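Local coordinates for protein ZYRO0G01672p (Zygosaccharomyces rouxii, PDB 4U8T) that probably acts as a reader of N6-methyladenosine in messenger RNA, through the YTH domain that forms this chain and is seen here holding methylated RNA, at residues His21-Ser26 / Gly68-Leu73; Gly46-Thr51 / His110-Arg115; Gly81-Val86 / Val122-Leu127. All coordinates share one frame; numbering follows the deposited sequence.

Contact 1 (His21-Ser26 / Gly68-Leu73)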
loop_
_atom_site.group_PDB
_atom_site.type_symbol
_atom_site.label_atom_id
_atom_site.label_comp_id
_atom_site.label_asym_id
_atom_site.label_seq_id
_atom_site.Cartn_x
_atom_site.Cartn_y
_atom_site.Cartn_z
ATOM N N HIS A 21 -11.255 -1.238 10.508
ATOM C CA HIS A 21 -10.993 -0.549 11.745
ATOM C C HIS A 21 -9.543 -0.135 11.837
ATOM O O HIS A 21 -8.641 -0.972 11.911
ATOM C CB HIS A 21 -11.350 -1.412 12.948
ATOM C CG HIS A 21 -10.786 -0.887 14.226
ATOM N ND1 HIS A 21 -11.204 0.301 14.788
ATOM C CD2 HIS A 21 -9.812 -1.364 15.035
ATOM C CE1 HIS A 21 -10.513 0.531 15.888
ATOM N NE2 HIS A 21 -9.665 -0.466 16.062
ATOM N N VAL A 22 -9.339 1.176 11.869
ATOM C CA VAL A 22 -8.006 1.761 11.889
ATOM C C VAL A 22 -7.590 2.111 13.315
ATOM O O VAL A 22 -8.057 3.094 13.858
ATOM C CB VAL A 22 -7.980 3.042 11.009
ATOM C CG1 VAL A 22 -6.609 3.623 10.940
ATOM C CG2 VAL A 22 -8.460 2.729 9.630
ATOM N N PRO A 23 -6.682 1.340 13.914
ATOM C CA PRO A 23 -6.230 1.656 15.274
ATOM C C PRO A 23 -5.562 3.021 15.376
ATOM O O PRO A 23 -4.945 3.462 14.424
ATOM C CB PRO A 23 -5.230 0.543 15.579
ATOM C CG PRO A 23 -5.529 -0.514 14.612
ATOM C CD PRO A 23 -6.015 0.152 13.387
ATOM N N ASP A 24 -5.680 3.683 16.516
ATOM C CA ASP A 24 -5.080 4.999 16.674
ATOM C C ASP A 24 -3.564 4.964 16.435
ATOM O O ASP A 24 -2.928 3.927 16.608
ATOM C CB ASP A 24 -5.399 5.551 18.061
ATOM C CG ASP A 24 -6.898 5.845 18.259
ATOM O OD1 ASP A 24 -7.594 6.290 17.317
ATOM O OD2 ASP A 24 -7.390 5.624 19.383
ATOM N N HIS A 25 -3.021 6.097 15.986
ATOM C CA HIS A 25 -1.583 6.309 15.793
ATOM C C HIS A 25 -0.999 5.488 14.649
ATOM O O HIS A 25 0.206 5.277 14.586
ATOM C CB HIS A 25 -0.835 6.039 17.100
ATOM C CG HIS A 25 -1.475 6.711 18.269
ATOM N ND1 HIS A 25 -1.670 8.072 18.318
ATOM C CD2 HIS A 25 -2.050 6.208 19.385
ATOM C CE1 HIS A 25 -2.307 8.383 19.432
ATOM N NE2 HIS A 25 -2.554 7.267 20.093
ATOM N N SER A 26 -1.861 5.021 13.751
ATOM C CA SER A 26 -1.431 4.301 12.571
ATOM C C SER A 26 -0.846 5.212 11.502
ATOM O O SER A 26 -1.130 6.394 11.451
ATOM C CB SER A 26 -2.598 3.530 11.983
ATOM O OG SER A 26 -2.968 2.457 12.800
ATOM N N GLY A 68 -0.907 -1.085 19.429
ATOM C CA GLY A 68 -2.048 -1.435 18.620
ATOM C C GLY A 68 -1.973 -0.988 17.177
ATOM O O GLY A 68 -2.739 -1.450 16.345
ATOM N N ALA A 69 -1.062 -0.076 16.882
ATOM C CA ALA A 69 -1.102 0.615 15.614
ATOM C C ALA A 69 -0.553 -0.190 14.447
ATOM O O ALA A 69 0.269 -1.087 14.607
ATOM C CB ALA A 69 -0.374 1.903 15.737
ATOM N N LYS A 70 -1.001 0.177 13.255
ATOM C CA LYS A 70 -0.627 -0.532 12.047
ATOM C C LYS A 70 -0.038 0.394 11.010
ATOM O O LYS A 70 -0.127 1.609 11.123
ATOM C CB LYS A 70 -1.847 -1.248 11.472
ATOM C CG LYS A 70 -2.369 -2.414 12.326
ATOM C CD LYS A 70 -3.660 -2.998 11.746
ATOM C CE LYS A 70 -4.261 -4.095 12.631
ATOM N NZ LYS A 70 -5.401 -4.818 11.970
ATOM N N ILE A 71 0.545 -0.188 9.977
ATOM C CA ILE A 71 0.952 0.589 8.810
ATOM C C ILE A 71 0.185 0.111 7.591
ATOM O O ILE A 71 0.242 -1.049 7.220
ATOM C CB ILE A 71 2.470 0.501 8.539
ATOM C CG1 ILE A 71 3.223 1.396 9.509
ATOM C CG2 ILE A 71 2.797 0.954 7.143
ATOM C CD1 ILE A 71 4.633 1.483 9.233
ATOM N N TYR A 72 -0.564 1.028 6.995
ATOM C CA TYR A 72 -1.358 0.744 5.815
ATOM C C TYR A 72 -0.589 1.116 4.564
ATOM O O TYR A 72 0.083 2.125 4.493
ATOM C CB TYR A 72 -2.674 1.489 5.877
ATOM C CG TYR A 72 -3.571 0.982 6.965
ATOM C CD1 TYR A 72 -3.457 1.458 8.255
ATOM C CD2 TYR A 72 -4.538 0.027 6.707
ATOM C CE1 TYR A 72 -4.262 0.992 9.247
ATOM C CE2 TYR A 72 -5.335 -0.435 7.681
ATOM C CZ TYR A 72 -5.204 0.051 8.961
ATOM O OH TYR A 72 -6.020 -0.414 9.963
ATOM N N LEU A 73 -0.693 0.247 3.580
ATOM C CA LEU A 73 -0.053 0.436 2.302
ATOM C C LEU A 73 -1.123 0.580 1.238
ATOM O O LEU A 73 -1.961 -0.287 1.072
ATOM C CB LEU A 73 0.876 -0.737 1.999
ATOM C CG LEU A 73 1.915 -1.125 3.052
ATOM C CD1 LEU A 73 2.583 -2.411 2.661
ATOM C CD2 LEU A 73 2.959 -0.025 3.199
#
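Tyr72 brings the hydroxyl end of its ring up to Pro23 and Val22 in the loop 21-26. Tyr72 OH stands 3.5 Å from Pro23 CD. It also lies 3.3 Å from the backbone oxygen His21 O. Beside it, Val22 CG1 meets the ring atom Tyr72 CE1 at 3.9 Å. Val22 holds CG1 anti to its backbone N (chi1 -177°), and this places the methyl against the ring.

Pro23 directs CB at the other segment. Pro23 CB sits 3.3 Å from Gly68 O, and CG touches the same oxygen. CG also comes near the aliphatic chain of Lys70. The proline ring is therefore met at CB and CG by Gly68 and at CD by Tyr72.

Ser26 supplies the polar link. Lys70 N donates to Ser26 OG at 3.0 Å in a nearly straight bond, 172° at the hydrogen. The same hydroxyl gives its proton to Pro23 O, 2.7 Å from Ser26 OG. That bond spans the type II beta turn from Pro23 to Ser26. One hydroxyl thus ties the turn to itself and to the backbone of Lys70, and two bonds fix its rotation. It also lies at the edge of the Tyr72 ring, near the ring plane. Ala69 packs CB against the turn carbonyls, 3.4 Å from Asp24 O.

This is a surface contact at the start of two parallel neighbours of the sheet. The loop 21-26 runs into strand 27-33, and 68-73 runs into strand 71-77. The Tyr72 backbone bonds to Arg27 and Phe29, and its ring lies nearly parallel to that of Phe28. On the other flank, Lys70 makes a salt bridge with Glu88 of strand 82-94.

Contact 2 (Gly46-Thr51 / His110-Arg115). With nucleotides of chain G.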
loop_
_atom_site.group_PDB
_atom_site.type_symbol
_atom_site.label_atom_id
_atom_site.label_comp_id
_atom_site.label_asym_id
_atom_site.label_seq_id
_atom_site.Cartn_x
_atom_site.Cartn_y
_atom_site.Cartn_z
ATOM N N GLY A 46 1.707 -12.868 0.238
ATOM C CA GLY A 46 1.677 -12.203 1.521
ATOM C C GLY A 46 2.979 -11.529 1.903
ATOM O O GLY A 46 3.291 -11.371 3.076
ATOM N N ILE A 47 3.745 -11.115 0.907
ATOM C CA ILE A 47 4.937 -10.348 1.168
ATOM C C ILE A 47 4.999 -9.141 0.236
ATOM O O ILE A 47 4.303 -9.082 -0.756
ATOM C CB ILE A 47 6.207 -11.212 1.011
ATOM C CG1 ILE A 47 6.396 -11.677 -0.425
ATOM C CG2 ILE A 47 6.164 -12.411 1.913
ATOM C CD1 ILE A 47 7.739 -12.309 -0.659
ATOM N N TRP A 48 5.803 -8.157 0.597
ATOM C CA TRP A 48 6.093 -7.039 -0.275
ATOM C C TRP A 48 7.501 -6.574 -0.001
ATOM O O TRP A 48 8.068 -6.841 1.045
ATOM C CB TRP A 48 5.095 -5.883 -0.080
ATOM C CG TRP A 48 5.319 -4.755 -1.050
ATOM C CD1 TRP A 48 5.765 -3.505 -0.756
ATOM C CD2 TRP A 48 5.176 -4.802 -2.470
ATOM N NE1 TRP A 48 5.889 -2.765 -1.895
ATOM C CE2 TRP A 48 5.529 -3.529 -2.966
ATOM C CE3 TRP A 48 4.771 -5.788 -3.374
ATOM C CZ2 TRP A 48 5.488 -3.210 -4.322
ATOM C CZ3 TRP A 48 4.728 -5.467 -4.729
ATOM C CH2 TRP A 48 5.095 -4.185 -5.188
ATOM N N SER A 49 8.079 -5.885 -0.961
ATOM C CA SER A 49 9.369 -5.306 -0.754
ATOM C C SER A 49 9.446 -3.988 -1.492
ATOM O O SER A 49 8.819 -3.809 -2.517
ATOM C CB SER A 49 10.446 -6.248 -1.221
ATOM O OG SER A 49 11.702 -5.666 -1.000
ATOM N N SER A 50 10.190 -3.045 -0.949
ATOM C CA SER A 50 10.352 -1.770 -1.597
ATOM C C SER A 50 11.786 -1.599 -2.035
ATOM O O SER A 50 12.531 -2.556 -2.098
ATOM C CB SER A 50 9.928 -0.663 -0.663
ATOM O OG SER A 50 10.064 0.588 -1.263
ATOM N N THR A 51 12.195 -0.381 -2.312
ATOM C CA THR A 51 13.577 -0.150 -2.668
ATOM C C THR A 51 14.490 -0.211 -1.473
ATOM O O THR A 51 14.058 -0.443 -0.362
ATOM C CB THR A 51 13.756 1.189 -3.323
ATOM O OG1 THR A 51 13.238 2.204 -2.456
ATOM C CG2 THR A 51 13.025 1.234 -4.623
ATOM N N HIS A 110 15.248 -8.276 0.164
ATOM C CA HIS A 110 14.566 -8.452 1.432
ATOM C C HIS A 110 13.108 -8.142 1.256
ATOM O O HIS A 110 12.744 -7.480 0.315
ATOM C CB HIS A 110 15.194 -7.568 2.495
ATOM C CG HIS A 110 16.686 -7.614 2.502
ATOM N ND1 HIS A 110 17.391 -8.769 2.750
ATOM C CD2 HIS A 110 17.606 -6.656 2.266
ATOM C CE1 HIS A 110 18.684 -8.517 2.677
ATOM N NE2 HIS A 110 18.841 -7.242 2.383
ATOM N N ALA A 111 12.271 -8.590 2.170
ATOM C CA ALA A 111 10.862 -8.293 2.079
ATOM C C ALA A 111 10.249 -8.383 3.424
ATOM O O ALA A 111 10.845 -8.896 4.327
ATOM C CB ALA A 111 10.170 -9.242 1.136
ATOM N N PHE A 112 9.015 -7.937 3.543
ATOM C CA PHE A 112 8.303 -8.065 4.793
ATOM C C PHE A 112 6.925 -8.634 4.543
ATOM O O PHE A 112 6.430 -8.562 3.448
ATOM C CB PHE A 112 8.203 -6.713 5.498
ATOM C CG PHE A 112 7.752 -5.587 4.613
ATOM C CD1 PHE A 112 6.409 -5.361 4.399
ATOM C CD2 PHE A 112 8.670 -4.745 4.016
ATOM C CE1 PHE A 112 5.995 -4.346 3.610
ATOM C CE2 PHE A 112 8.260 -3.720 3.219
ATOM C CZ PHE A 112 6.920 -3.518 3.020
ATOM N N LYS A 113 6.303 -9.179 5.573
ATOM C CA LYS A 113 4.985 -9.765 5.432
ATOM C C LYS A 113 3.936 -8.705 5.358
ATOM O O LYS A 113 4.005 -7.695 6.044
ATOM C CB LYS A 113 4.677 -10.719 6.590
ATOM C CG LYS A 113 5.508 -11.968 6.558
ATOM C CD LYS A 113 5.220 -12.891 7.694
ATOM C CE LYS A 113 5.958 -14.202 7.455
ATOM N NZ LYS A 113 5.780 -15.233 8.515
ATOM N N VAL A 114 2.945 -8.957 4.520
ATOM C CA VAL A 114 1.796 -8.071 4.388
ATOM C C VAL A 114 0.512 -8.866 4.473
ATOM O O VAL A 114 0.470 -10.035 4.157
ATOM C CB VAL A 114 1.801 -7.267 3.049
ATOM C CG1 VAL A 114 2.913 -6.270 3.016
ATOM C CG2 VAL A 114 1.877 -8.176 1.868
ATOM N N ARG A 115 -0.520 -8.241 4.990
ATOM C CA ARG A 115 -1.841 -8.831 5.016
ATOM C C ARG A 115 -2.807 -8.007 4.164
ATOM O O ARG A 115 -3.034 -6.842 4.433
ATOM C CB ARG A 115 -2.260 -9.013 6.471
ATOM C CG ARG A 115 -1.865 -10.407 6.940
ATOM C CD ARG A 115 -1.667 -10.596 8.435
ATOM N NE ARG A 115 -2.651 -9.914 9.264
ATOM C CZ ARG A 115 -2.516 -9.744 10.575
ATOM N NH1 ARG A 115 -3.448 -9.087 11.258
ATOM N NH2 ARG A 115 -1.461 -10.258 11.206
ATOM C C2 6MZ G 4 8.193 -3.533 -8.635
ATOM C C4 6MZ G 4 8.646 -1.526 -7.534
ATOM C C5 6MZ G 4 8.685 -2.236 -6.269
ATOM O O1P 6MZ G 4 14.932 2.999 -8.758
ATOM O O2P 6MZ G 4 13.766 5.050 -9.679
ATOM N N9 6MZ G 4 8.874 -0.249 -7.246
ATOM N N3 6MZ G 4 8.390 -2.226 -8.657
ATOM N N1 6MZ G 4 8.232 -4.241 -7.517
ATOM C C6 6MZ G 4 8.461 -3.685 -6.321
ATOM N N6 6MZ G 4 8.490 -4.427 -5.205
ATOM C C9 6MZ G 4 8.395 -5.858 -5.303
ATOM N N7 6MZ G 4 8.944 -1.320 -5.326
ATOM C C8 6MZ G 4 9.069 -0.133 -5.937
ATOM O "O5'" 6MZ G 4 12.530 3.097 -8.705
ATOM C "C5'" 6MZ G 4 11.377 3.445 -7.963
ATOM C "C4'" 6MZ G 4 10.169 2.751 -8.506
ATOM O "O4'" 6MZ G 4 10.235 1.370 -8.164
ATOM C "C1'" 6MZ G 4 8.959 0.826 -8.235
ATOM C "C2'" 6MZ G 4 7.960 1.947 -8.009
ATOM O "O2'" 6MZ G 4 7.130 2.009 -9.151
ATOM C "C3'" 6MZ G 4 8.834 3.200 -7.947
ATOM O "O3'" 6MZ G 4 8.281 4.245 -8.707
ATOM P P 6MZ G 4 13.840 3.980 -8.660
ATOM P P G G 3 19.024 6.208 -7.003
ATOM O OP1 G G 3 19.337 6.071 -8.423
ATOM O OP2 G G 3 18.733 7.507 -6.390
ATOM O "O5'" G G 3 17.742 5.307 -6.873
ATOM C "C5'" G G 3 17.232 4.924 -5.618
ATOM C "C4'" G G 3 15.829 4.400 -5.759
ATOM O "O4'" G G 3 15.231 4.416 -4.444
ATOM C "C3'" G G 3 14.938 5.278 -6.628
ATOM O "O3'" G G 3 13.884 4.496 -7.154
ATOM C "C2'" G G 3 14.353 6.239 -5.623
ATOM O "O2'" G G 3 13.144 6.828 -6.020
ATOM C "C1'" G G 3 14.150 5.325 -4.425
ATOM N N9 G G 3 14.134 6.043 -3.151
ATOM C C8 G G 3 13.202 5.903 -2.167
ATOM N N7 G G 3 13.415 6.648 -1.138
ATOM C C5 G G 3 14.576 7.330 -1.472
ATOM C C6 G G 3 15.308 8.292 -0.759
ATOM O O6 G G 3 15.086 8.746 0.346
ATOM N N1 G G 3 16.409 8.718 -1.466
ATOM C C2 G G 3 16.770 8.284 -2.704
ATOM N N2 G G 3 17.861 8.800 -3.253
ATOM N N3 G G 3 16.106 7.398 -3.366
ATOM C C4 G G 3 15.034 6.960 -2.705
#
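Trp48 and Phe112 form an antiparallel hydrogen-bonded pair, with Trp48 N to Phe112 O and Phe112 N to Trp48 O both 2.9 Å, next to the non-hydrogen-bonded pair of Ile47 and Lys113. Val114 N extends the pairing to the carbonyl of Gly46. Gly46 is the first residue after helix 36-45 to leave helical geometry, with positive phi.

The Trp48 and Phe112 side chains lie side by side and point the same way. Phe112 CZ comes to the indole edge, 3.9 Å from Trp48 CD1. The planes are 73° apart. Trp48 O lies over the centre of the Phe112 ring, 3.6 Å above its plane. Trp48 CB rests on Val114 CG1. Trp48 CG is anti to the backbone N (chi1 -176°), and the indole beyond it offers one face to the methylated adenine 6MZ4 of chain G. Trp48 CZ2 and CH2 are each 3.4 Å from N6 of that base. Its methyl carbon C9 lies 3.7 Å from Trp48 CZ3. Phe75 meets the tryptophan edge-to-face from strand 71-77.

Ser49 bonds in two directions, its backbone oxygen to the RNA base and its hydroxyl to the other segment. Ser49 O accepts a hydrogen bond from N6 of 6MZ4 of chain G at 2.8 Å, with 159° at the hydrogen. The hydroxyl donates to His110 O, though the exact length is doubtful at this resolution.

An alanine in place of Trp48 would probably leave N6 and the methyl group of the base without the indole face they lie against, and Phe112 CZ without its indole neighbour.

The base amine keeps one hydrogen after methylation, and Ser49 O takes it. The methyl group then lies against the indole carbons. Polar and aromatic contacts together read the modified amine, consistent with the aromatic cage known from YTH domains.

Contact 3 (Gly81-Val86 / Val122-Leu127). With nucleotides of chain G.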
loop_
_atom_site.group_PDB
_atom_site.type_symbol
_atom_site.label_atom_id
_atom_site.label_comp_id
_atom_site.label_asym_id
_atom_site.label_seq_id
_atom_site.Cartn_x
_atom_site.Cartn_y
_atom_site.Cartn_z
ATOM N N GLY A 81 -3.190 4.919 -13.723
ATOM C CA GLY A 81 -4.314 5.800 -13.499
ATOM C C GLY A 81 -5.212 5.453 -12.329
ATOM O O GLY A 81 -6.349 5.865 -12.280
ATOM N N ARG A 82 -4.720 4.664 -11.391
ATOM C CA ARG A 82 -5.556 4.271 -10.288
ATOM C C ARG A 82 -4.781 3.711 -9.116
ATOM O O ARG A 82 -3.590 3.474 -9.212
ATOM C CB ARG A 82 -6.552 3.226 -10.738
ATOM C CG ARG A 82 -5.938 2.028 -11.398
ATOM C CD ARG A 82 -6.998 1.090 -11.769
ATOM N NE ARG A 82 -6.517 0.094 -12.684
ATOM C CZ ARG A 82 -6.742 0.110 -13.980
ATOM N NH1 ARG A 82 -7.477 1.073 -14.511
ATOM N NH2 ARG A 82 -6.238 -0.851 -14.731
ATOM N N PHE A 83 -5.474 3.504 -8.005
ATOM C CA PHE A 83 -4.948 2.728 -6.904
ATOM C C PHE A 83 -5.692 1.433 -6.987
ATOM O O PHE A 83 -6.738 1.383 -7.594
ATOM C CB PHE A 83 -5.127 3.416 -5.551
ATOM C CG PHE A 83 -4.116 4.493 -5.280
ATOM C CD1 PHE A 83 -4.100 5.648 -6.030
ATOM C CD2 PHE A 83 -3.172 4.334 -4.305
ATOM C CE1 PHE A 83 -3.188 6.612 -5.816
ATOM C CE2 PHE A 83 -2.244 5.309 -4.075
ATOM C CZ PHE A 83 -2.246 6.452 -4.837
ATOM N N CYS A 84 -5.103 0.359 -6.488
ATOM C CA CYS A 84 -5.667 -0.941 -6.731
ATOM C C CYS A 84 -5.822 -1.788 -5.504
ATOM O O CYS A 84 -6.197 -2.907 -5.608
ATOM C CB CYS A 84 -4.832 -1.687 -7.760
ATOM S SG CYS A 84 -3.126 -2.072 -7.363
ATOM N N GLY A 85 -5.533 -1.272 -4.333
ATOM C CA GLY A 85 -5.726 -2.060 -3.139
ATOM C C GLY A 85 -5.056 -1.552 -1.893
ATOM O O GLY A 85 -4.337 -0.567 -1.938
ATOM N N VAL A 86 -5.328 -2.218 -0.775
ATOM C CA VAL A 86 -4.825 -1.815 0.525
ATOM C C VAL A 86 -4.282 -2.998 1.268
ATOM O O VAL A 86 -4.945 -4.000 1.363
ATOM C CB VAL A 86 -5.930 -1.168 1.367
ATOM C CG1 VAL A 86 -5.401 -0.729 2.709
ATOM C CG2 VAL A 86 -6.503 -0.009 0.634
ATOM N N VAL A 122 -9.587 2.058 -7.686
ATOM C CA VAL A 122 -10.103 3.381 -7.418
ATOM C C VAL A 122 -9.398 4.323 -8.343
ATOM O O VAL A 122 -8.201 4.364 -8.341
ATOM C CB VAL A 122 -9.868 3.839 -5.975
ATOM C CG1 VAL A 122 -10.252 5.290 -5.812
ATOM C CG2 VAL A 122 -10.626 3.001 -5.037
ATOM N N HIS A 123 -10.136 5.074 -9.144
ATOM C CA HIS A 123 -9.520 5.879 -10.180
ATOM C C HIS A 123 -8.889 7.125 -9.629
ATOM O O HIS A 123 -9.395 7.689 -8.678
ATOM C CB HIS A 123 -10.543 6.257 -11.236
ATOM C CG HIS A 123 -11.026 5.098 -12.035
ATOM N ND1 HIS A 123 -12.276 4.546 -11.864
ATOM C CD2 HIS A 123 -10.405 4.342 -12.969
ATOM C CE1 HIS A 123 -12.416 3.520 -12.682
ATOM N NE2 HIS A 123 -11.292 3.372 -13.358
ATOM N N ASN A 124 -7.790 7.561 -10.239
ATOM C CA ASN A 124 -7.128 8.783 -9.819
ATOM C C ASN A 124 -8.024 10.010 -9.775
ATOM O O ASN A 124 -7.857 10.848 -8.910
ATOM C CB ASN A 124 -5.937 9.071 -10.702
ATOM C CG ASN A 124 -4.735 8.261 -10.318
ATOM O OD1 ASN A 124 -4.736 7.579 -9.303
ATOM N ND2 ASN A 124 -3.685 8.358 -11.111
ATOM N N ARG A 125 -8.902 10.133 -10.767
ATOM C CA ARG A 125 -10.012 11.083 -10.809
ATOM C C ARG A 125 -10.684 11.281 -9.459
ATOM O O ARG A 125 -10.993 12.393 -9.071
ATOM C CB ARG A 125 -11.025 10.610 -11.843
ATOM C CG ARG A 125 -12.057 11.639 -12.257
ATOM C CD ARG A 125 -13.118 11.059 -13.207
ATOM N NE ARG A 125 -13.787 9.850 -12.717
ATOM C CZ ARG A 125 -13.641 8.632 -13.243
ATOM N NH1 ARG A 125 -14.304 7.603 -12.726
ATOM N NH2 ARG A 125 -12.843 8.439 -14.288
ATOM N N SER A 126 -10.895 10.189 -8.743
ATOM C CA SER A 126 -11.624 10.216 -7.501
ATOM C C SER A 126 -10.744 10.563 -6.314
ATOM O O SER A 126 -11.222 10.677 -5.203
ATOM C CB SER A 126 -12.269 8.863 -7.250
ATOM O OG SER A 126 -13.006 8.455 -8.362
ATOM N N LEU A 127 -9.455 10.723 -6.542
ATOM C CA LEU A 127 -8.541 10.936 -5.446
ATOM C C LEU A 127 -7.752 12.224 -5.577
ATOM O O LEU A 127 -7.024 12.599 -4.671
ATOM C CB LEU A 127 -7.581 9.754 -5.348
ATOM C CG LEU A 127 -8.155 8.395 -4.993
ATOM C CD1 LEU A 127 -7.159 7.348 -5.315
ATOM C CD2 LEU A 127 -8.486 8.342 -3.548
ATOM P P U G 7 -2.360 9.955 -14.160
ATOM O OP1 U G 7 -3.731 9.667 -13.714
ATOM O OP2 U G 7 -1.511 8.889 -14.694
ATOM O "O5'" U G 7 -2.375 11.125 -15.219
ATOM C "C5'" U G 7 -3.350 12.160 -15.151
ATOM C "C4'" U G 7 -3.194 13.098 -16.316
ATOM O "O4'" U G 7 -1.801 13.474 -16.440
ATOM C "C3'" U G 7 -3.617 12.490 -17.655
ATOM O "O3'" U G 7 -4.472 13.399 -18.345
ATOM C "C2'" U G 7 -2.305 12.315 -18.421
ATOM O "O2'" U G 7 -2.401 12.485 -19.816
ATOM C "C1'" U G 7 -1.387 13.349 -17.778
ATOM N N1 U G 7 0.023 12.957 -17.795
ATOM C C2 U G 7 0.924 13.828 -18.350
ATOM O O2 U G 7 0.588 14.903 -18.813
ATOM N N3 U G 7 2.220 13.383 -18.345
ATOM C C4 U G 7 2.679 12.177 -17.856
ATOM O O4 U G 7 3.877 11.911 -17.916
ATOM C C5 U G 7 1.676 11.338 -17.296
ATOM C C6 U G 7 0.409 11.747 -17.287
#
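Phe83 and Leu127 make the tight part of this contact, with Leu127 CD1 3.6 Å from Phe83 CD1. Asn124 OD1 comes to the edge of the same ring, near its plane, 3.9 Å from Phe83 CD1. The phenylalanine and asparagine side chains cross at about a right angle, with ring and amide planes 61° apart. Val122 lies on the Phe83 face of the sheet. Phe161 of helix 151-161 packs on both, and Ile157 of that helix packs on Leu127.

The backbones are joined closely here. Phe83 N to Val122 O and Val122 N to Phe83 O are both 2.9 Å. Asn124 N donates to Gly81 O at 3.0 Å.

The other face is looser. Arg82 and His123 both point there and are partly exposed. The Arg82 chain is extended from CG to NE and leads away to a salt bridge with Asp121.

The RNA lies at the end of the pair. Asn124 ND2 donates to the phosphate oxygen OP1 of U7 of chain G at 2.9 Å, with 167° at the hydrogen. The amide thus grips the phosphate with its nitrogen, while its oxygen meets the Phe83 ring. This is an antiparallel strand pair ending in a 3-10 turn, 124-126, whose first residue binds the RNA backbone.

In the fold
All three contacts reach the same mixed sheet of the YTH domain. Contacts 1 and 2 have centres about 17 Å apart and meet where Leu73 CD1 lies 3.9 Å from Val114 CG1. Contact 3 is about 21 Å, centre to centre, from each of the others. It touches contact 1 where Val86 CG1 is 3.8 Å from Leu73 O. Contacts 2 and 3 share strand 111-123 but lie on opposite sides of the chain centre. Both meet the RNA: contact 2 holds the methylated base, contact 3 a phosphate three nucleotides on. Contact 1 does not take part; its nearest atom is about 10 Å from the RNA.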